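Local coordinates for protein glucose-6-phosphate isomerase (Thermus thermophilus, PDB 1ZZG) that probably catalyses the reversible isomerisation of glucose 6-phosphate to fructose 6-phosphate, a step of glycolysis and gluconeogenesis, at residues T112-P115 with R116-L119; R167-A170 with E171-L175. All blocks are in the same frame, centred on the assembly; numbering follows the deposited sequence.

Contact 1: T112-P115 with R116-L119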
loop_
_atom_site.group_PDB
_atom_site.type_symbol
_atom_site.label_atom_id
_atom_site.label_comp_id
_atom_site.label_asym_id
_atom_site.label_seq_id
_atom_site.Cartn_x
_atom_site.Cartn_y
_atom_site.Cartn_z
ATOM N N THR A 112 20.507 -7.702 -12.277
ATOM C CA THR A 112 19.842 -9.003 -12.347
ATOM C C THR A 112 19.038 -9.271 -13.624
ATOM O O THR A 112 18.784 -10.424 -13.964
ATOM C CB THR A 112 18.917 -9.218 -11.130
ATOM O OG1 THR A 112 17.976 -8.141 -11.043
ATOM C CG2 THR A 112 19.734 -9.281 -9.845
ATOM N N LEU A 113 18.639 -8.221 -14.331
ATOM C CA LEU A 113 17.871 -8.404 -15.554
ATOM C C LEU A 113 18.765 -8.715 -16.752
ATOM O O LEU A 113 19.881 -8.212 -16.850
ATOM C CB LEU A 113 17.047 -7.149 -15.873
ATOM C CG LEU A 113 15.928 -6.698 -14.925
ATOM C CD1 LEU A 113 15.302 -5.414 -15.463
ATOM C CD2 LEU A 113 14.877 -7.788 -14.805
ATOM N N ASP A 114 18.268 -9.552 -17.654
ATOM C CA ASP A 114 18.999 -9.884 -18.868
ATOM C C ASP A 114 18.521 -8.871 -19.909
ATOM O O ASP A 114 17.363 -8.903 -20.319
ATOM C CB ASP A 114 18.655 -11.294 -19.346
ATOM C CG ASP A 114 19.426 -11.692 -20.596
ATOM O OD1 ASP A 114 19.951 -10.797 -21.293
ATOM O OD2 ASP A 114 19.502 -12.902 -20.890
ATOM N N PRO A 115 19.404 -7.958 -20.346
ATOM C CA PRO A 115 19.032 -6.946 -21.342
ATOM C C PRO A 115 18.311 -7.528 -22.558
ATOM O O PRO A 115 17.337 -6.959 -23.051
ATOM C CB PRO A 115 20.374 -6.323 -21.719
ATOM C CG PRO A 115 21.152 -6.427 -20.460
ATOM C CD PRO A 115 20.824 -7.827 -19.976
ATOM N N ARG A 116 18.789 -8.672 -23.032
ATOM C CA ARG A 116 18.200 -9.314 -24.202
ATOM C C ARG A 116 16.746 -9.729 -24.015
ATOM O O ARG A 116 16.022 -9.914 -24.993
ATOM C CB ARG A 116 19.013 -10.546 -24.596
ATOM C CG ARG A 116 20.501 -10.304 -24.787
ATOM C CD ARG A 116 21.079 -11.397 -25.664
ATOM N NE ARG A 116 20.617 -11.246 -27.044
ATOM C CZ ARG A 116 20.405 -12.251 -27.888
ATOM N NH1 ARG A 116 20.608 -13.508 -27.504
ATOM N NH2 ARG A 116 19.992 -11.998 -29.125
ATOM N N LYS A 117 16.327 -9.887 -22.763
ATOM C CA LYS A 117 14.959 -10.302 -22.453
ATOM C C LYS A 117 14.146 -9.180 -21.817
ATOM O O LYS A 117 13.029 -9.406 -21.350
ATOM C CB LYS A 117 14.977 -11.479 -21.477
ATOM C CG LYS A 117 15.659 -12.738 -21.970
ATOM C CD LYS A 117 15.772 -13.717 -20.811
ATOM C CE LYS A 117 15.988 -15.147 -21.272
ATOM N NZ LYS A 117 15.917 -16.091 -20.117
ATOM N N THR A 118 14.705 -7.974 -21.809
ATOM C CA THR A 118 14.044 -6.838 -21.185
ATOM C C THR A 118 13.487 -5.790 -22.146
ATOM O O THR A 118 14.159 -5.376 -23.090
ATOM C CB THR A 118 15.015 -6.115 -20.216
ATOM O OG1 THR A 118 15.521 -7.051 -19.254
ATOM C CG2 THR A 118 14.309 -4.976 -19.496
ATOM N N LEU A 119 12.245 -5.378 -21.902
ATOM C CA LEU A 119 11.618 -4.329 -22.694
ATOM C C LEU A 119 11.382 -3.173 -21.731
ATOM O O LEU A 119 10.828 -3.367 -20.646
ATOM C CB LEU A 119 10.275 -4.780 -23.278
ATOM C CG LEU A 119 9.530 -3.649 -24.000
ATOM C CD1 LEU A 119 10.362 -3.151 -25.182
ATOM C CD2 LEU A 119 8.177 -4.137 -24.473
#
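Asp-114 and Arg-116 are joined by an Asx turn, in which the carboxylate of the first accepts the backbone N-H of the second across Pro-115. Tracing the Asp-114 side chain outward gives the evidence. CB of Asp-114 lies 4.0 Å from CD of Lys-117. A chi1 of -179° sets CG anti to the backbone N and beside the carbonyl carbon, which carries the carboxylate over the start of the following turn. OD1 of Asp-114 there meets N of Arg-116 at 3.0 Å. The bond is bent, 138° at the hydrogen, and the donor stands above the carboxylate plane rather than in it; CB of Arg-116 comes within 3.4 Å of OD1 of Asp-114. OD2 of Asp-114 rests against the methylenes of Lys-117, whose CD is 3.8 Å away. The ammonium passes it by: NZ of Lys-117 stays 4.9 Å from OD2 of Asp-114 and makes its salt bridge with Glu-67.

The backbone of Asp-114 is gripped as well. O of Asp-114 accepts from N of Lys-117 at 2.8 Å and from the hydroxyl OG1 of Thr-118 at the same length, the two donors arriving over opposite faces of the carbonyl plane. N of Thr-118 bonds in turn to O of Pro-115, so two successive i to i+3 bonds wind the chain into a short 3-10 turn.

This turn reverses the chain between helix 103-112 and strand 118-124, the middle strand of the five-stranded parallel sheet. Leu-113 and Thr-118 lean on Val-70 of the adjacent strand 68-72, while Pro-115 packs on Trp-142, His-146 and Leu-147 at the end of helix 130-147.

Contact 2: R167-A170 with E171-L175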
loop_
_atom_site.group_PDB
_atom_site.type_symbol
_atom_site.label_atom_id
_atom_site.label_comp_id
_atom_site.label_asym_id
_atom_site.label_seq_id
_atom_site.Cartn_x
_atom_site.Cartn_y
_atom_site.Cartn_z
ATOM N N ARG A 167 8.189 12.531 -26.642
ATOM C CA ARG A 167 7.655 12.395 -27.990
ATOM C C ARG A 167 8.761 12.732 -28.993
ATOM O O ARG A 167 8.967 12.016 -29.970
ATOM C CB ARG A 167 6.465 13.337 -28.183
ATOM C CG ARG A 167 5.917 13.393 -29.613
ATOM C CD ARG A 167 5.562 12.015 -30.151
ATOM N NE ARG A 167 4.619 11.302 -29.292
ATOM C CZ ARG A 167 4.062 10.135 -29.610
ATOM N NH1 ARG A 167 4.353 9.552 -30.765
ATOM N NH2 ARG A 167 3.211 9.550 -28.776
ATOM N N ALA A 168 9.471 13.824 -28.735
ATOM C CA ALA A 168 10.549 14.259 -29.615
ATOM C C ALA A 168 11.668 13.221 -29.667
ATOM O O ALA A 168 12.200 12.926 -30.741
ATOM C CB ALA A 168 11.094 15.598 -29.144
ATOM N N PHE A 169 12.009 12.669 -28.505
ATOM C CA PHE A 169 13.058 11.657 -28.395
ATOM C C PHE A 169 12.707 10.385 -29.161
ATOM O O PHE A 169 13.561 9.778 -29.810
ATOM C CB PHE A 169 13.296 11.298 -26.926
ATOM C CG PHE A 169 14.424 10.327 -26.720
ATOM C CD1 PHE A 169 15.737 10.704 -26.992
ATOM C CD2 PHE A 169 14.177 9.035 -26.268
ATOM C CE1 PHE A 169 16.790 9.806 -26.817
ATOM C CE2 PHE A 169 15.222 8.126 -26.088
ATOM C CZ PHE A 169 16.530 8.515 -26.364
ATOM N N ALA A 170 11.447 9.978 -29.072
ATOM C CA ALA A 170 10.987 8.781 -29.755
ATOM C C ALA A 170 11.064 8.962 -31.271
ATOM O O ALA A 170 11.462 8.046 -31.993
ATOM C CB ALA A 170 9.554 8.450 -29.332
ATOM N N GLU A 171 10.693 10.146 -31.750
ATOM C CA GLU A 171 10.725 10.420 -33.184
ATOM C C GLU A 171 12.160 10.545 -33.698
ATOM O O GLU A 171 12.469 10.103 -34.805
ATOM C CB GLU A 171 9.927 11.691 -33.498
ATOM C CG GLU A 171 8.469 11.590 -33.080
ATOM C CD GLU A 171 7.644 12.807 -33.461
ATOM O OE1 GLU A 171 8.093 13.945 -33.212
ATOM O OE2 GLU A 171 6.532 12.618 -34.000
ATOM N N ARG A 172 13.029 11.142 -32.888
ATOM C CA ARG A 172 14.434 11.305 -33.248
ATOM C C ARG A 172 15.137 9.953 -33.369
ATOM O O ARG A 172 15.898 9.719 -34.304
ATOM C CB ARG A 172 15.152 12.144 -32.187
ATOM C CG ARG A 172 16.669 12.143 -32.312
ATOM C CD ARG A 172 17.332 12.591 -31.014
ATOM N NE ARG A 172 18.793 12.559 -31.080
ATOM C CZ ARG A 172 19.530 13.340 -31.868
ATOM N NH1 ARG A 172 18.948 14.222 -32.670
ATOM N NH2 ARG A 172 20.854 13.249 -31.842
ATOM N N GLU A 173 14.871 9.066 -32.417
ATOM C CA GLU A 173 15.495 7.749 -32.386
ATOM C C GLU A 173 14.755 6.643 -33.132
ATOM O O GLU A 173 15.262 5.524 -33.245
ATOM C CB GLU A 173 15.704 7.316 -30.936
ATOM C CG GLU A 173 16.680 8.182 -30.156
ATOM C CD GLU A 173 18.095 8.127 -30.716
ATOM O OE1 GLU A 173 18.388 7.228 -31.533
ATOM O OE2 GLU A 173 18.917 8.985 -30.331
ATOM N N GLY A 174 13.564 6.941 -33.638
ATOM C CA GLY A 174 12.810 5.929 -34.357
ATOM C C GLY A 174 12.323 4.830 -33.432
ATOM O O GLY A 174 12.401 3.637 -33.755
ATOM N N LEU A 175 11.816 5.237 -32.273
ATOM C CA LEU A 175 11.315 4.295 -31.282
ATOM C C LEU A 175 9.819 4.085 -31.440
ATOM O O LEU A 175 9.101 4.983 -31.882
ATOM C CB LEU A 175 11.585 4.825 -29.871
ATOM C CG LEU A 175 13.025 5.242 -29.575
ATOM C CD1 LEU A 175 13.109 5.804 -28.168
ATOM C CD2 LEU A 175 13.955 4.047 -29.746
HETATM O O HOH W 1 5.125 10.329 -33.589
#
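A beta-alpha-beta crossover links strands 155-159 and 176-179 through helix 165-173, and at the C-terminal end of that helix Ala-170 and Leu-175 close the turn in the manner of a Schellman motif. The evidence is the six-to-one bond: N of Leu-175 reaches O of Ala-170 at 2.8 Å, nearly straight (168° at the hydrogen) and in the carbonyl plane. Gly-174, with positive phi, makes the turn out of the helix, and its own N adds a weak bond to the same oxygen. The apolar half of the motif is the approach of Ala-170 CB to Leu-175 CB, 4.2 Å apart.

Phe-169 adds an aromatic ring to this helix end. With CG anti to the backbone N (chi1 -176°), its ring stands off the helix on the side where the chain comes round to Glu-173 and Leu-175. CG of Glu-173 sits over one face, 4.0 Å from the centroid of the Phe-169 ring and 24° off the normal, a CH-pi contact offset toward the rim. CD1 of Leu-175 approaches obliquely, 3.8 Å from CE2 of Phe-169. Replacing the phenylalanine with alanine would probably strip both CG of Glu-173 and CD1 of Leu-175 of the surface they rest on, opening a gap beside Leu-155 of strand 155-159. OE1 of Glu-173 makes a salt bridge with Arg-152. Across the dimer interface, Gly-327 of the second subunit packs on Phe-169 and Arg-172.

One turn back, the charges of Arg-167 and Glu-171 do not touch: NH1 of Arg-167 and OE2 of Glu-171 are 5.0 Å apart, their planar groups almost perpendicular, and NE and NH2 of the arginine are held by the carbonyls of Asp-160 and Thr-159. A water spans the interval, accepting from NH1 of Arg-167 at 3.0 Å and donating to OE2 of Glu-171 at 2.7 Å.

Both contacts are local turns beside the same five-stranded parallel sheet, and they come in series along the chain. Contact 1 brings the chain from helix 103-112 into strand 118-124; contact 2 brings it from helix 165-173 toward strand 176-179, outermost on its side of the sheet within this chain. Between them the chain runs through helix 130-147 and strand 155-159, which lies between those two strands in the sheet. The centres of the two contacts lie about 22 Å apart and their nearest atoms about 9 Å, so neither touches the other. Both lie on the same side of the chain's centre and away from the predicted catalytic residues, marking two helix-to-strand returns of one alpha/beta domain; residues of contact 2 alone reach the second subunit.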